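Local structure of periplasmic beta-glucosidase (Pseudomonas aeruginosa, 6R5T) at residues 507-520 / 527-540. The protein probably hydrolyses terminal, non-reducing beta-D-glucosyl residues of beta-glucosides in the periplasm, releasing beta-D-glucose. The protein carries 1 engineered substitution. Residues are numbered along the deposited sequence; the frame is centred on the assembly and turned at random.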
ATOM      1  N   LYS A 507     -34.722  -4.008   2.738  1.00 17.34           N
ATOM      2  CA  LYS A 507     -34.630  -5.461   3.000  1.00 18.73           C
ATOM      3  C   LYS A 507     -35.700  -5.839   4.028  1.00 19.92           C
ATOM      4  O   LYS A 507     -36.333  -6.923   3.859  1.00 21.68           O
ATOM      5  CB  LYS A 507     -33.232  -5.763   3.541  1.00 18.96           C
ATOM      6  CG  LYS A 507     -32.970  -7.192   4.012  1.00 19.64           C
ATOM      7  CD  LYS A 507     -33.113  -8.211   2.941  1.00 21.72           C
ATOM      8  CE  LYS A 507     -32.877  -9.628   3.465  1.00 21.95           C
ATOM      9  NZ  LYS A 507     -32.924 -10.592   2.346  1.00 25.20           N
ATOM     10  N   ALA A 508     -35.896  -4.982   5.015  1.00 20.02           N
ATOM     11  CA  ALA A 508     -36.801  -5.266   6.166  1.00 22.90           C
ATOM     12  C   ALA A 508     -38.275  -5.305   5.712  1.00 21.87           C
ATOM     13  O   ALA A 508     -39.132  -5.870   6.431  1.00 22.55           O
ATOM     14  CB  ALA A 508     -36.550  -4.261   7.244  1.00 26.11           C
ATOM     15  N   THR A 509     -38.590  -4.888   4.498  1.00 20.11           N
ATOM     16  CA  THR A 509     -39.980  -4.983   3.949  1.00 21.46           C
ATOM     17  C   THR A 509     -40.342  -6.399   3.525  1.00 24.21           C
ATOM     18  O   THR A 509     -41.533  -6.668   3.274  1.00 26.17           O
ATOM     19  CB  THR A 509     -40.218  -4.083   2.734  1.00 21.21           C
ATOM     20  OG1 THR A 509     -39.466  -4.540   1.587  1.00 20.02           O
ATOM     21  CG2 THR A 509     -39.962  -2.638   3.084  1.00 20.43           C
ATOM     22  N   GLY A 510     -39.337  -7.238   3.296  1.00 21.53           N
ATOM     23  CA  GLY A 510     -39.527  -8.593   2.767  1.00 22.78           C
ATOM     24  C   GLY A 510     -39.753  -8.654   1.273  1.00 21.98           C
ATOM     25  O   GLY A 510     -39.933  -9.734   0.805  1.00 23.69           O
ATOM     26  N   LYS A 511     -39.781  -7.530   0.540  1.00 19.62           N
ATOM     27  CA  LYS A 511     -39.959  -7.552  -0.917  1.00 21.78           C
ATOM     28  C   LYS A 511     -38.664  -8.102  -1.514  1.00 20.03           C
ATOM     29  O   LYS A 511     -37.589  -7.788  -0.988  1.00 21.70           O
ATOM     30  CB  LYS A 511     -40.281  -6.153  -1.435  1.00 22.44           C
ATOM     31  CG  LYS A 511     -41.598  -5.612  -0.913  1.00 21.68           C
ATOM     32  CD  LYS A 511     -42.750  -6.343  -1.401  1.00 25.53           C
ATOM     33  CE  LYS A 511     -44.025  -5.816  -0.752  1.00 27.83           C
ATOM     34  NZ  LYS A 511     -45.145  -6.545  -1.354  1.00 30.83           N
ATOM     35  N   PRO A 512     -38.728  -8.894  -2.603  1.00 21.77           N
ATOM     36  CA  PRO A 512     -37.525  -9.297  -3.331  1.00 19.36           C
ATOM     37  C   PRO A 512     -36.703  -8.042  -3.678  1.00 19.02           C
ATOM     38  O   PRO A 512     -37.299  -7.058  -4.094  1.00 19.74           O
ATOM     39  CB  PRO A 512     -38.053  -9.998  -4.575  1.00 21.18           C
ATOM     40  CG  PRO A 512     -39.409 -10.518  -4.148  1.00 24.67           C
ATOM     41  CD  PRO A 512     -39.949  -9.473  -3.199  1.00 21.13           C
ATOM     42  N   LEU A 513     -35.395  -8.085  -3.430  1.00 17.88           N
ATOM     43  CA  LEU A 513     -34.553  -6.875  -3.556  1.00 17.15           C
ATOM     44  C   LEU A 513     -33.485  -7.119  -4.616  1.00 16.83           C
ATOM     45  O   LEU A 513     -32.581  -7.967  -4.359  1.00 16.68           O
ATOM     46  CB  LEU A 513     -33.949  -6.566  -2.203  1.00 17.96           C
ATOM     47  CG  LEU A 513     -32.995  -5.385  -2.111  1.00 18.90           C
ATOM     48  CD1 LEU A 513     -33.648  -4.081  -2.570  1.00 20.46           C
ATOM     49  CD2 LEU A 513     -32.417  -5.239  -0.707  1.00 19.96           C
ATOM     50  N   VAL A 514     -33.568  -6.393  -5.716  1.00 15.87           N
ATOM     51  CA  VAL A 514     -32.600  -6.471  -6.830  1.00 15.08           C
ATOM     52  C   VAL A 514     -31.722  -5.219  -6.725  1.00 16.45           C
ATOM     53  O   VAL A 514     -32.258  -4.134  -6.746  1.00 15.57           O
ATOM     54  CB  VAL A 514     -33.265  -6.526  -8.213  1.00 15.50           C
ATOM     55  CG1 VAL A 514     -32.240  -6.479  -9.315  1.00 18.00           C
ATOM     56  CG2 VAL A 514     -34.151  -7.740  -8.380  1.00 17.39           C
ATOM     57  N   LEU A 515     -30.403  -5.386  -6.585  1.00 14.58           N
ATOM     58  CA  LEU A 515     -29.511  -4.217  -6.581  1.00 14.94           C
ATOM     59  C   LEU A 515     -28.929  -4.016  -7.959  1.00 15.44           C
ATOM     60  O   LEU A 515     -28.350  -4.947  -8.539  1.00 15.78           O
ATOM     61  CB  LEU A 515     -28.362  -4.436  -5.605  1.00 16.95           C
ATOM     62  CG  LEU A 515     -28.664  -4.620  -4.154  1.00 19.14           C
ATOM     63  CD1 LEU A 515     -27.376  -4.419  -3.384  1.00 20.04           C
ATOM     64  CD2 LEU A 515     -29.771  -3.710  -3.673  1.00 21.92           C
ATOM     65  N   VAL A 516     -29.110  -2.815  -8.472  1.00 13.33           N
ATOM     66  CA  VAL A 516     -28.454  -2.343  -9.700  1.00 14.00           C
ATOM     67  C   VAL A 516     -27.380  -1.354  -9.264  1.00 13.58           C
ATOM     68  O   VAL A 516     -27.691  -0.281  -8.748  1.00 14.77           O
ATOM     69  CB  VAL A 516     -29.454  -1.714 -10.694  1.00 15.21           C
ATOM     70  CG1 VAL A 516     -28.705  -1.107 -11.854  1.00 15.91           C
ATOM     71  CG2 VAL A 516     -30.486  -2.708 -11.165  1.00 15.61           C
ATOM     72  N   LEU A 517     -26.120  -1.766  -9.363  1.00 13.31           N
ATOM     73  CA  LEU A 517     -25.002  -0.997  -8.797  1.00 12.44           C
ATOM     74  C   LEU A 517     -24.395  -0.132  -9.903  1.00 12.55           C
ATOM     75  O   LEU A 517     -24.116  -0.661 -11.013  1.00 13.56           O
ATOM     76  CB  LEU A 517     -23.925  -1.982  -8.360  1.00 13.32           C
ATOM     77  CG  LEU A 517     -24.210  -2.921  -7.203  1.00 17.01           C
ATOM     78  CD1 LEU A 517     -22.911  -3.684  -6.895  1.00 17.97           C
ATOM     79  CD2 LEU A 517     -24.738  -2.177  -5.996  1.00 19.84           C
ATOM     80  N   MET A 518     -24.174   1.135  -9.605  1.00 12.68           N
ATOM     81  CA  MET A 518     -23.342   2.013 -10.457  1.00 14.28           C
ATOM     82  C   MET A 518     -22.138   2.374  -9.607  1.00 14.69           C
ATOM     83  O   MET A 518     -22.257   2.657  -8.398  1.00 16.01           O
ATOM     84  CB  MET A 518     -24.063   3.261 -10.938  1.00 13.71           C
ATOM     85  CG  MET A 518     -25.259   2.956 -11.681  1.00 15.48           C
ATOM     86  SD  MET A 518     -25.679   4.422 -12.700  1.00 21.17           S
ATOM     87  CE  MET A 518     -27.300   3.832 -13.147  1.00 21.68           C
ATOM     88  N   ASN A 519     -20.997   2.436 -10.246  1.00 13.31           N
ATOM     89  CA  ASN A 519     -19.750   2.682  -9.506  1.00 13.32           C
ATOM     90  C   ASN A 519     -18.598   2.672 -10.503  1.00 13.75           C
ATOM     91  O   ASN A 519     -18.714   2.055 -11.594  1.00 13.02           O
ATOM     92  CB  ASN A 519     -19.447   1.587  -8.474  1.00 13.90           C
ATOM     93  CG  ASN A 519     -19.610   0.170  -8.963  1.00 14.99           C
ATOM     94  OD1 ASN A 519     -20.733  -0.216  -9.372  1.00 16.44           O
ATOM     95  ND2 ASN A 519     -18.558  -0.634  -8.922  1.00 13.57           N
ATOM     96  N   GLY A 520     -17.489   3.306 -10.109  1.00 15.11           N
ATOM     97  CA  GLY A 520     -16.329   3.414 -11.002  1.00 15.33           C
ATOM     98  C   GLY A 520     -15.125   2.682 -10.473  1.00 15.66           C
ATOM     99  O   GLY A 520     -14.037   2.824 -11.031  1.00 15.76           O
ATOM    100  N   TRP A 527     -22.368  -6.962   2.992  1.00 14.47           N
ATOM    101  CA  TRP A 527     -23.783  -6.973   3.473  1.00 15.16           C
ATOM    102  C   TRP A 527     -24.679  -7.290   2.287  1.00 14.84           C
ATOM    103  O   TRP A 527     -25.641  -8.074   2.397  1.00 13.76           O
ATOM    104  CB  TRP A 527     -24.183  -5.646   4.119  1.00 16.59           C
ATOM    105  CG  TRP A 527     -25.604  -5.628   4.589  1.00 17.83           C
ATOM    106  CD1 TRP A 527     -26.043  -5.891   5.862  1.00 20.90           C
ATOM    107  CD2 TRP A 527     -26.773  -5.322   3.825  1.00 19.35           C
ATOM    108  NE1 TRP A 527     -27.407  -5.780   5.925  1.00 19.57           N
ATOM    109  CE2 TRP A 527     -27.885  -5.491   4.684  1.00 18.44           C
ATOM    110  CE3 TRP A 527     -26.990  -4.990   2.498  1.00 17.53           C
ATOM    111  CZ2 TRP A 527     -29.183  -5.266   4.239  1.00 19.00           C
ATOM    112  CZ3 TRP A 527     -28.273  -4.802   2.051  1.00 20.84           C
ATOM    113  CH2 TRP A 527     -29.351  -4.931   2.927  1.00 20.43           C
ATOM    114  N   GLU A 528     -24.380  -6.669   1.156  1.00 12.80           N
ATOM    115  CA  GLU A 528     -25.208  -6.836  -0.064  1.00 13.85           C
ATOM    116  C   GLU A 528     -25.186  -8.296  -0.534  1.00 14.42           C
ATOM    117  O   GLU A 528     -26.234  -8.866  -0.886  1.00 14.33           O
ATOM    118  CB  GLU A 528     -24.724  -5.865  -1.145  1.00 14.39           C
ATOM    119  CG  GLU A 528     -24.918  -4.407  -0.777  1.00 14.27           C
ATOM    120  CD  GLU A 528     -23.909  -3.796   0.202  1.00 15.38           C
ATOM    121  OE1 GLU A 528     -22.903  -4.458   0.613  1.00 14.31           O
ATOM    122  OE2 GLU A 528     -24.127  -2.637   0.644  1.00 16.82           O
ATOM    123  N   GLN A 529     -24.002  -8.902  -0.562  1.00 13.17           N
ATOM    124  CA  GLN A 529     -23.895 -10.306  -1.022  1.00 14.29           C
ATOM    125  C   GLN A 529     -24.703 -11.229  -0.062  1.00 15.27           C
ATOM    126  O   GLN A 529     -25.200 -12.274  -0.508  1.00 15.59           O
ATOM    127  CB  GLN A 529     -22.421 -10.690  -1.136  1.00 15.39           C
ATOM    128  CG  GLN A 529     -22.192 -12.163  -1.497  1.00 17.42           C
ATOM    129  CD  GLN A 529     -22.767 -12.599  -2.822  1.00 17.11           C
ATOM    130  OE1 GLN A 529     -22.950 -11.810  -3.737  1.00 19.27           O
ATOM    131  NE2 GLN A 529     -23.092 -13.886  -2.910  1.00 22.63           N
ATOM    132  N   GLU A 530     -24.790 -10.895   1.214  1.00 14.67           N
ATOM    133  CA  GLU A 530     -25.541 -11.724   2.186  1.00 18.34           C
ATOM    134  C   GLU A 530     -27.055 -11.470   2.040  1.00 18.45           C
ATOM    135  O   GLU A 530     -27.849 -12.442   2.176  1.00 22.73           O
ATOM    136  CB  GLU A 530     -25.040 -11.408   3.576  1.00 20.88           C
ATOM    137  CG  GLU A 530     -25.616 -12.299   4.653  1.00 31.56           C
ATOM    138  CD  GLU A 530     -25.475 -13.794   4.402  1.00 40.45           C
ATOM    139  OE1 GLU A 530     -26.427 -14.513   4.767  1.00 56.72           O
ATOM    140  OE2 GLU A 530     -24.418 -14.252   3.875  1.00 48.92           O
ATOM    141  N   ASN A 531     -27.475 -10.245   1.756  1.00 15.94           N
ATOM    142  CA  ASN A 531     -28.892  -9.859   1.961  1.00 17.38           C
ATOM    143  C   ASN A 531     -29.643  -9.593   0.659  1.00 18.02           C
ATOM    144  O   ASN A 531     -30.885  -9.718   0.625  1.00 19.81           O
ATOM    145  CB  ASN A 531     -28.953  -8.630   2.862  1.00 16.41           C
ATOM    146  CG  ASN A 531     -28.598  -8.993   4.273  1.00 20.64           C
ATOM    147  OD1 ASN A 531     -29.467  -9.515   4.972  1.00 25.46           O
ATOM    148  ND2 ASN A 531     -27.362  -8.792   4.709  1.00 16.09           N
ATOM    149  N   ALA A 532     -28.998  -9.030  -0.373  1.00 15.00           N
ATOM    150  CA  ALA A 532     -29.754  -8.731  -1.605  1.00 16.68           C
ATOM    151  C   ALA A 532     -30.205 -10.042  -2.228  1.00 15.99           C
ATOM    152  O   ALA A 532     -29.511 -11.058  -2.081  1.00 18.99           O
ATOM    153  CB  ALA A 532     -28.952  -7.951  -2.603  1.00 18.66           C
ATOM    154  N   ASP A 533     -31.289 -10.035  -2.978  1.00 15.73           N
ATOM    155  CA  ASP A 533     -31.685 -11.278  -3.673  1.00 17.36           C
ATOM    156  C   ASP A 533     -30.964 -11.374  -5.013  1.00 16.94           C
ATOM    157  O   ASP A 533     -30.729 -12.464  -5.460  1.00 18.52           O
ATOM    158  CB  ASP A 533     -33.192 -11.341  -3.832  1.00 19.82           C
ATOM    159  CG  ASP A 533     -33.842 -11.380  -2.452  1.00 24.59           C
ATOM    160  OD1 ASP A 533     -33.497 -12.293  -1.659  1.00 26.58           O
ATOM    161  OD2 ASP A 533     -34.574 -10.432  -2.102  1.00 22.14           O
ATOM    162  N   ALA A 534     -30.642 -10.249  -5.667  1.00 15.06           N
ATOM    163  CA  ALA A 534     -29.826 -10.306  -6.885  1.00 13.36           C
ATOM    164  C   ALA A 534     -28.996  -9.034  -6.938  1.00 13.24           C
ATOM    165  O   ALA A 534     -29.420  -8.007  -6.357  1.00 14.60           O
ATOM    166  CB  ALA A 534     -30.625 -10.456  -8.149  1.00 13.96           C
ATOM    167  N   ILE A 535     -27.838  -9.103  -7.571  1.00 12.69           N
ATOM    168  CA  ILE A 535     -26.920  -7.928  -7.671  1.00 12.79           C
ATOM    169  C   ILE A 535     -26.357  -7.885  -9.079  1.00 12.61           C
ATOM    170  O   ILE A 535     -25.789  -8.878  -9.506  1.00 13.02           O
ATOM    171  CB  ILE A 535     -25.752  -8.029  -6.679  1.00 13.33           C
ATOM    172  CG1 ILE A 535     -26.196  -8.153  -5.234  1.00 13.38           C
ATOM    173  CG2 ILE A 535     -24.808  -6.837  -6.840  1.00 13.64           C
ATOM    174  CD1 ILE A 535     -25.094  -8.438  -4.273  1.00 13.64           C
ATOM    175  N   LEU A 536     -26.563  -6.767  -9.760  1.00 12.84           N
ATOM    176  CA  LEU A 536     -26.060  -6.559 -11.128  1.00 12.68           C
ATOM    177  C   LEU A 536     -25.111  -5.359 -11.070  1.00 12.82           C
ATOM    178  O   LEU A 536     -25.511  -4.265 -10.721  1.00 13.61           O
ATOM    179  CB  LEU A 536     -27.201  -6.297 -12.103  1.00 13.10           C
ATOM    180  CG  LEU A 536     -26.817  -6.137 -13.563  1.00 13.50           C
ATOM    181  CD1 LEU A 536     -26.230  -7.469 -14.099  1.00 13.84           C
ATOM    182  CD2 LEU A 536     -28.001  -5.629 -14.398  1.00 14.77           C
ATOM    183  N   GLU A 537     -23.852  -5.608 -11.394  1.00 11.73           N
ATOM    184  CA  GLU A 537     -22.821  -4.556 -11.506  1.00 12.67           C
ATOM    185  C   GLU A 537     -22.952  -3.888 -12.875  1.00 13.64           C
ATOM    186  O   GLU A 537     -22.781  -4.604 -13.888  1.00 12.43           O
ATOM    187  CB  GLU A 537     -21.461  -5.205 -11.289  1.00 12.64           C
ATOM    188  CG  GLU A 537     -20.295  -4.290 -11.630  1.00 13.26           C
ATOM    189  CD  GLU A 537     -20.216  -3.133 -10.684  1.00 14.02           C
ATOM    190  OE1 GLU A 537     -19.511  -3.272  -9.655  1.00 15.53           O
ATOM    191  OE2 GLU A 537     -20.880  -2.088 -10.934  1.00 13.09           O
ATOM    192  N   THR A 538     -23.234  -2.584 -12.926  1.00 11.47           N
ATOM    193  CA  THR A 538     -23.427  -1.891 -14.208  1.00 12.19           C
ATOM    194  C   THR A 538     -22.380  -0.799 -14.407  1.00 12.56           C
ATOM    195  O   THR A 538     -22.444  -0.073 -15.434  1.00 14.06           O
ATOM    196  CB  THR A 538     -24.837  -1.290 -14.330  1.00 12.34           C
ATOM    197  OG1 THR A 538     -24.966  -0.079 -13.581  1.00 12.73           O
ATOM    198  CG2 THR A 538     -25.872  -2.302 -13.896  1.00 13.63           C
ATOM    199  N   TRP A 539     -21.422  -0.652 -13.496  1.00 11.52           N
ATOM    200  CA  TRP A 539     -20.336   0.333 -13.673  1.00 12.47           C
ATOM    201  C   TRP A 539     -20.961   1.709 -13.884  1.00 12.15           C
ATOM    202  O   TRP A 539     -21.893   2.045 -13.149  1.00 13.47           O
ATOM    203  CB  TRP A 539     -19.437  -0.087 -14.820  1.00 12.13           C
ATOM    204  CG  TRP A 539     -19.021  -1.516 -14.814  1.00 13.22           C
ATOM    205  CD1 TRP A 539     -19.455  -2.481 -15.661  1.00 13.34           C
ATOM    206  CD2 TRP A 539     -18.084  -2.118 -13.928  1.00 12.44           C
ATOM    207  NE1 TRP A 539     -18.844  -3.659 -15.370  1.00 14.92           N
ATOM    208  CE2 TRP A 539     -17.974  -3.465 -14.329  1.00 15.26           C
ATOM    209  CE3 TRP A 539     -17.340  -1.675 -12.818  1.00 13.66           C
ATOM    210  CZ2 TRP A 539     -17.157  -4.365 -13.661  1.00 16.01           C
ATOM    211  CZ3 TRP A 539     -16.537  -2.586 -12.158  1.00 14.75           C
ATOM    212  CH2 TRP A 539     -16.442  -3.903 -12.583  1.00 15.54           C
ATOM    213  N   PHE A 540     -20.512   2.481 -14.863  1.00 12.59           N
ATOM    214  CA  PHE A 540     -21.319   3.589 -15.440  1.00 12.89           C
ATOM    215  C   PHE A 540     -21.486   3.182 -16.896  1.00 12.56           C
ATOM    216  O   PHE A 540     -20.472   3.111 -17.609  1.00 13.79           O
ATOM    217  CB  PHE A 540     -20.675   4.963 -15.250  1.00 12.65           C
ATOM    218  CG  PHE A 540     -20.466   5.376 -13.814  1.00 12.84           C
ATOM    219  CD1 PHE A 540     -21.544   5.497 -12.941  1.00 13.10           C
ATOM    220  CD2 PHE A 540     -19.206   5.555 -13.325  1.00 13.53           C
ATOM    221  CE1 PHE A 540     -21.353   5.844 -11.617  1.00 14.87           C
ATOM    222  CE2 PHE A 540     -19.010   5.889 -11.995  1.00 15.25           C
ATOM    223  CZ  PHE A 540     -20.087   6.029 -11.146  1.00 13.84           C
TER
HETATM  224  O   HOH W   1     -35.199 -10.333   0.576  1.00 26.31           O
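Strands 513-518 and 534-537, with helix 526-531 as the connection, form a beta-alpha-beta unit in the C-terminal domain of this family 3 glycoside hydrolase. The strands run parallel, 12° apart, and Leu515 bonds to the residues on either side of Ile535: its N donates to Ala534 O (2.8 Å) and its O accepts from Leu536 N. Where the pairing begins, Asp533 OD2 takes Leu513 N on its anti lone pair (2.8 Å), while Leu513 O receives both Asp533 N and Ala534 N. A water joins the same OD2 to Lys507 NZ, which also reaches Asn531 O (2.8 Å) in the carbonyl plane and so ties helix 497-508 to the last turn of helix 526-531. On the face under helix 526-531, the side chains of Leu515 and Glu528 cross at about a right angle, CD1 against CG (3.6 Å), and Leu517 CD1 meets Ile535 CG2 (3.7 Å). At the far end two bonds grip Leu517 O, from Thr538 N and Thr538 OG1. Glu537, CG anti to its N but bent at chi2 (67°), turns its carboxylate back to Asn519, whose ND2 meets OE1 on the syn side but tilted out of the carboxylate plane (2.9 Å); Glu537 OE2 accepts Trp539 N, and Arg521 O also takes Asn519 ND2. Phe540 lays one ring face over the Asn519 backbone. Strand 472-478 flanks 513-518 and antiparallel strand 364-368 flanks 534-537; helix 497-508 packs on Leu515, and helix 545-553 covers Val516 and Leu536 on the other face.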